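Local coordinates for protein LAE5 (PDB 5JD3) that probably hydrolyses carboxylic esters, as an esterase of the GDSL-like lipase/acylhydrolase family obtained from a lake metagenome, at residues Met173-Tyr176 with Gly177-Arg181; Ser84-Val88 with Arg89-Ala93. All coordinates share one frame; numbering follows the deposited sequence.

Contact 1: Met173-Tyr176 with Gly177-Arg181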
ATOM      1  N   MET A 173      -5.288 -14.308   1.897  1.00 22.52           N
ATOM      2  CA  MET A 173      -4.930 -12.898   1.985  1.00 22.92           C
ATOM      3  C   MET A 173      -4.830 -12.475   3.446  1.00 25.77           C
ATOM      4  O   MET A 173      -4.029 -11.611   3.801  1.00 28.30           O
ATOM      5  CB  MET A 173      -5.953 -12.034   1.244  1.00 24.37           C
ATOM      6  CG  MET A 173      -5.502 -10.603   1.000  1.00 25.90           C
ATOM      7  SD  MET A 173      -4.173 -10.484  -0.216  1.00 25.22           S
ATOM      8  CE  MET A 173      -5.060 -10.839  -1.733  1.00 19.91           C
ATOM      9  N   ASP A 174      -5.651 -13.096   4.290  1.00 27.95           N
ATOM     10  CA  ASP A 174      -5.613 -12.846   5.727  1.00 32.73           C
ATOM     11  C   ASP A 174      -4.314 -13.356   6.339  1.00 32.99           C
ATOM     12  O   ASP A 174      -3.811 -12.789   7.309  1.00 29.60           O
ATOM     13  CB  ASP A 174      -6.810 -13.499   6.422  1.00 36.88           C
ATOM     14  CG  ASP A 174      -8.122 -12.821   6.086  1.00 43.61           C
ATOM     15  OD1 ASP A 174      -8.100 -11.627   5.724  1.00 42.60           O
ATOM     16  OD2 ASP A 174      -9.177 -13.483   6.187  1.00 47.05           O
ATOM     17  N   VAL A 175      -3.776 -14.430   5.769  1.00 34.02           N
ATOM     18  CA  VAL A 175      -2.509 -14.989   6.226  1.00 30.60           C
ATOM     19  C   VAL A 175      -1.380 -13.984   6.034  1.00 29.19           C
ATOM     20  O   VAL A 175      -0.594 -13.732   6.947  1.00 27.85           O
ATOM     21  CB  VAL A 175      -2.162 -16.294   5.480  1.00 24.55           C
ATOM     22  CG1 VAL A 175      -0.742 -16.737   5.804  1.00 24.82           C
ATOM     23  CG2 VAL A 175      -3.163 -17.386   5.823  1.00 25.51           C
ATOM     24  N   TYR A 176      -1.321 -13.403   4.841  1.00 27.83           N
ATOM     25  CA  TYR A 176      -0.260 -12.466   4.489  1.00 26.44           C
ATOM     26  C   TYR A 176      -0.416 -11.132   5.211  1.00 24.11           C
ATOM     27  O   TYR A 176       0.570 -10.451   5.491  1.00 21.36           O
ATOM     28  CB  TYR A 176      -0.229 -12.251   2.974  1.00 22.97           C
ATOM     29  CG  TYR A 176       0.402 -13.395   2.213  1.00 21.79           C
ATOM     30  CD1 TYR A 176      -0.149 -14.669   2.250  1.00 24.89           C
ATOM     31  CD2 TYR A 176       1.548 -13.199   1.454  1.00 26.43           C
ATOM     32  CE1 TYR A 176       0.425 -15.718   1.557  1.00 28.72           C
ATOM     33  CE2 TYR A 176       2.129 -14.241   0.756  1.00 30.04           C
ATOM     34  CZ  TYR A 176       1.564 -15.497   0.811  1.00 29.55           C
ATOM     35  OH  TYR A 176       2.141 -16.536   0.118  1.00 32.96           O
ATOM     36  N   GLY A 177      -1.657 -10.764   5.509  1.00 25.74           N
ATOM     37  CA  GLY A 177      -1.929  -9.549   6.254  1.00 33.21           C
ATOM     38  C   GLY A 177      -1.431  -9.653   7.684  1.00 36.92           C
ATOM     39  O   GLY A 177      -0.803  -8.728   8.201  1.00 36.93           O
ATOM     40  N   ASP A 178      -1.713 -10.787   8.319  1.00 38.93           N
ATOM     41  CA  ASP A 178      -1.260 -11.051   9.681  1.00 42.03           C
ATOM     42  C   ASP A 178       0.259 -11.083   9.760  1.00 40.54           C
ATOM     43  O   ASP A 178       0.850 -10.692  10.767  1.00 45.98           O
ATOM     44  CB  ASP A 178      -1.832 -12.378  10.191  1.00 46.88           C
ATOM     45  CG  ASP A 178      -3.250 -12.244  10.709  1.00 60.04           C
ATOM     46  OD1 ASP A 178      -3.933 -11.268  10.336  1.00 65.58           O
ATOM     47  OD2 ASP A 178      -3.682 -13.118  11.490  1.00 64.79           O
ATOM     48  N   LEU A 179       0.865 -11.535   8.682  1.00 35.64           N
ATOM     49  CA  LEU A 179       2.298 -11.636   8.550  1.00 34.93           C
ATOM     50  C   LEU A 179       2.928 -10.275   8.460  1.00 32.84           C
ATOM     51  O   LEU A 179       3.953 -10.035   8.959  1.00 32.29           O
ATOM     52  CB  LEU A 179       2.626 -12.415   7.317  1.00 34.99           C
ATOM     53  CG  LEU A 179       3.465 -13.674   7.356  1.00 36.02           C
ATOM     54  CD1 LEU A 179       3.281 -14.409   8.658  1.00 34.73           C
ATOM     55  CD2 LEU A 179       3.080 -14.554   6.187  1.00 30.75           C
ATOM     56  N   MET A 180       2.263  -9.383   7.804  1.00 30.36           N
ATOM     57  CA  MET A 180       2.714  -8.000   7.708  1.00 26.97           C
ATOM     58  C   MET A 180       2.551  -7.307   9.057  1.00 25.43           C
ATOM     59  O   MET A 180       3.299  -6.386   9.390  1.00 26.99           O
ATOM     60  CB  MET A 180       1.946  -7.240   6.626  1.00 23.36           C
ATOM     61  CG  MET A 180       2.501  -5.850   6.353  1.00 24.47           C
ATOM     62  SD  MET A 180       1.477  -4.868   5.246  1.00 39.18           S
ATOM     63  CE  MET A 180       2.698  -4.310   4.060  1.00 33.44           C
ATOM     64  N   ARG A 181       1.570  -7.761   9.832  1.00 25.69           N
ATOM     65  CA  ARG A 181       1.313  -7.201  11.153  1.00 35.89           C
ATOM     66  C   ARG A 181       2.451  -7.497  12.122  1.00 37.51           C
ATOM     67  O   ARG A 181       2.884  -6.618  12.866  1.00 36.60           O
ATOM     68  CB  ARG A 181      -0.001  -7.740  11.726  1.00 37.39           C
ATOM     69  CG  ARG A 181      -1.260  -7.127  11.130  1.00 39.02           C
ATOM     70  CD  ARG A 181      -2.502  -7.641  11.845  1.00 45.70           C
ATOM     71  NE  ARG A 181      -3.736  -7.315  11.135  1.00 53.01           N
ATOM     72  CZ  ARG A 181      -4.506  -6.269  11.414  1.00 57.51           C
ATOM     73  NH1 ARG A 181      -5.613  -6.055  10.714  1.00 61.95           N
ATOM     74  NH2 ARG A 181      -4.175  -5.437  12.393  1.00 55.04           N
TER

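Contact 2: Ser84-Val88 with Arg89-Ala93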
ATOM      1  N   SER A  84       2.782  -1.887 -11.318  1.00 29.92           N
ATOM      2  CA  SER A  84       1.765  -2.919 -11.509  1.00 33.63           C
ATOM      3  C   SER A  84       2.354  -4.327 -11.598  1.00 32.53           C
ATOM      4  O   SER A  84       3.430  -4.527 -12.159  1.00 31.54           O
ATOM      5  CB  SER A  84       0.947  -2.628 -12.770  1.00 41.94           C
ATOM      6  OG  SER A  84       0.298  -1.372 -12.678  1.00 52.86           O
ATOM      7  N   GLY A  85       1.638  -5.295 -11.033  1.00 34.33           N
ATOM      8  CA  GLY A  85       2.030  -6.692 -11.107  1.00 34.02           C
ATOM      9  C   GLY A  85       3.088  -7.096 -10.097  1.00 30.28           C
ATOM     10  O   GLY A  85       3.435  -8.272  -9.986  1.00 31.99           O
ATOM     11  N   ASN A  86       3.591  -6.119  -9.351  1.00 27.94           N
ATOM     12  CA  ASN A  86       4.701  -6.346  -8.431  1.00 30.73           C
ATOM     13  C   ASN A  86       4.369  -7.225  -7.233  1.00 31.43           C
ATOM     14  O   ASN A  86       3.299  -7.113  -6.633  1.00 26.32           O
ATOM     15  CB  ASN A  86       5.241  -5.008  -7.926  1.00 33.56           C
ATOM     16  CG  ASN A  86       6.340  -4.452  -8.807  1.00 37.48           C
ATOM     17  OD1 ASN A  86       7.338  -3.926  -8.314  1.00 37.10           O
ATOM     18  ND2 ASN A  86       6.169  -4.577 -10.118  1.00 36.79           N
ATOM     19  N   THR A  87       5.305  -8.107  -6.899  1.00 32.56           N
ATOM     20  CA  THR A  87       5.277  -8.832  -5.638  1.00 30.08           C
ATOM     21  C   THR A  87       6.334  -8.218  -4.728  1.00 26.72           C
ATOM     22  O   THR A  87       7.007  -7.263  -5.116  1.00 25.37           O
ATOM     23  CB  THR A  87       5.547 -10.335  -5.828  1.00 32.88           C
ATOM     24  OG1 THR A  87       6.872 -10.525  -6.338  1.00 34.51           O
ATOM     25  CG2 THR A  87       4.541 -10.941  -6.797  1.00 34.01           C
ATOM     26  N   VAL A  88       6.487  -8.760  -3.525  1.00 27.64           N
ATOM     27  CA  VAL A  88       7.514  -8.266  -2.616  1.00 28.16           C
ATOM     28  C   VAL A  88       8.893  -8.633  -3.166  1.00 30.39           C
ATOM     29  O   VAL A  88       9.900  -8.014  -2.823  1.00 31.14           O
ATOM     30  CB  VAL A  88       7.335  -8.828  -1.187  1.00 30.00           C
ATOM     31  CG1 VAL A  88       7.730 -10.296  -1.128  1.00 25.95           C
ATOM     32  CG2 VAL A  88       8.141  -8.010  -0.186  1.00 33.23           C
ATOM     33  N   ARG A  89       8.920  -9.638  -4.039  1.00 31.86           N
ATOM     34  CA  ARG A  89      10.138 -10.046  -4.723  1.00 34.94           C
ATOM     35  C   ARG A  89      10.604  -8.954  -5.683  1.00 34.31           C
ATOM     36  O   ARG A  89      11.795  -8.657  -5.774  1.00 34.53           O
ATOM     37  CB  ARG A  89       9.907 -11.358  -5.477  1.00 38.77           C
ATOM     38  CG  ARG A  89      11.142 -11.936  -6.146  1.00 44.81           C
ATOM     39  CD  ARG A  89      10.791 -13.163  -6.978  1.00 50.09           C
ATOM     40  NE  ARG A  89      10.483 -14.326  -6.148  1.00 54.63           N
ATOM     41  CZ  ARG A  89       9.502 -15.187  -6.400  1.00 53.04           C
ATOM     42  NH1 ARG A  89       8.720 -15.016  -7.459  1.00 57.12           N
ATOM     43  NH2 ARG A  89       9.297 -16.217  -5.591  1.00 46.82           N
ATOM     44  N   ASP A  90       9.650  -8.357  -6.392  1.00 33.79           N
ATOM     45  CA  ASP A  90       9.944  -7.283  -7.333  1.00 35.97           C
ATOM     46  C   ASP A  90      10.364  -6.005  -6.612  1.00 35.05           C
ATOM     47  O   ASP A  90      11.210  -5.256  -7.100  1.00 33.48           O
ATOM     48  CB  ASP A  90       8.729  -7.002  -8.221  1.00 37.95           C
ATOM     49  CG  ASP A  90       8.314  -8.207  -9.041  1.00 48.34           C
ATOM     50  OD1 ASP A  90       9.202  -8.986  -9.447  1.00 55.75           O
ATOM     51  OD2 ASP A  90       7.101  -8.375  -9.281  1.00 50.79           O
ATOM     52  N   LEU A  91       9.761  -5.762  -5.453  1.00 32.61           N
ATOM     53  CA  LEU A  91      10.065  -4.579  -4.655  1.00 33.41           C
ATOM     54  C   LEU A  91      11.516  -4.570  -4.188  1.00 34.35           C
ATOM     55  O   LEU A  91      12.193  -3.544  -4.252  1.00 38.08           O
ATOM     56  CB  LEU A  91       9.132  -4.495  -3.445  1.00 32.93           C
ATOM     57  CG  LEU A  91       7.957  -3.520  -3.537  1.00 32.24           C
ATOM     58  CD1 LEU A  91       7.121  -3.789  -4.776  1.00 28.80           C
ATOM     59  CD2 LEU A  91       7.104  -3.599  -2.280  1.00 30.34           C
ATOM     60  N   ALA A  92      11.984  -5.721  -3.720  1.00 32.92           N
ATOM     61  CA  ALA A  92      13.338  -5.848  -3.193  1.00 31.56           C
ATOM     62  C   ALA A  92      14.390  -5.594  -4.269  1.00 37.17           C
ATOM     63  O   ALA A  92      15.478  -5.099  -3.979  1.00 39.86           O
ATOM     64  CB  ALA A  92      13.534  -7.225  -2.579  1.00 25.61           C
ATOM     65  N   ALA A  93      14.054  -5.929  -5.510  1.00 34.70           N
ATOM     66  CA  ALA A  93      14.993  -5.802  -6.620  1.00 32.44           C
ATOM     67  C   ALA A  93      15.240  -4.345  -7.006  1.00 34.23           C
ATOM     68  O   ALA A  93      16.298  -4.009  -7.536  1.00 35.24           O
ATOM     69  CB  ALA A  93      14.489  -6.584  -7.823  1.00 31.46           C
TER
HETATM   70  O   HOH W   1       7.432 -12.434  -8.586  1.00 51.45           O

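Contact 1: Met173-Tyr176 with Gly177-Arg181
G177 N donates to M173 O at 3.0 Å, the first of four successive i to i+4 backbone bonds of an alpha helix. D178 N follows with D174 O at 3.1 Å, the straightest of the four at 162°. L179 N to V175 O and M180 N to Y176 O complete the set.

Side chains add only light contacts of their own. The methyls V175 CG1 and L179 CD2 lie 4.4 Å apart, one turn apart on the helix. L179 CB also packs on the backbone, 3.4 Å from Y176 O. D178 turns its carboxylate back along the helix, with CG anti to its own carbonyl carbon (chi1 -82°). This brings D178 OD1 to 3.4 Å from D174 O, where two acceptors face each other without a bond.

The two acidic side chains stay apart, with D174 OD1 and D178 OD1 6.2 Å from each other. D174 OD1 instead forms a salt bridge with R170, which probably eases the like charge. The hydroxyl of Y176 is hydrogen-bonded to V130 O and Q119 NE2.

This part of the helix is two-faced: M173, Y176 and M180 are buried, while D178 and R181 are exposed. Y176 and L179 rest on P132 at the start of helix 132-146, M180 meets L139 farther along it, and M173 and Y176 touch V116 of helix 113-121. Helix 168-187 itself is the crossover of a beta-alpha-beta unit, joining parallel strands 152-156 and 190-192.

Contact 2: Ser84-Val88 with Arg89-Ala93
T87 and D90 form a capping box at the N-terminus of helix 88-100. T87 N donates to D90 OD2 at 3.0 Å and 160°, meeting the oxygen from above the carboxylate plane. In return, T87 OG1 accepts a weak bond from R89 N at 3.2 Å. T87 is the N-cap: OG1 sits between its own backbone N and carbonyl carbon (chi1 64°), which turns it to the first turn of the helix. With D90 replaced by an alanine, T87 N would probably lose its carboxylate acceptor, and the capping box would be half undone.

Regular helical bonding starts with L91 N to T87 O and A92 N to V88 O. A water joins T87 OG1 to R89 NH1, weakly on the arginine side. The guanidinium group of R89 also forms a salt bridge with E134.

Packing continues around the box. V88 and A92 touch T138 of helix 132-146, while V88 and L91 meet I111. The amide of N86 lies over D90 CB, its plane 63° from that of the carboxylate. Its OD1, bonded to R94 NE, is 3.4 Å from D90 CB and 3.5 Å from L91 CD1.

Contact 1 lies within helix 168-187; contact 2 is the loop-to-helix junction that starts helix 88-100. Their centres are about 17 Å apart. They do not touch, and their nearest atoms are about 7 Å apart. Helix 132-146 and the chain leading into it are common neighbours. V130, already a partner of Y176, also meets T87 and R89. Y135 meets both V88 and Y176. Helix 113-121 also borders both, through D115 and V116. In contact 2, G85 lies near, without touching, a likely Ser-His-Asp triad of S36, H216 and D213.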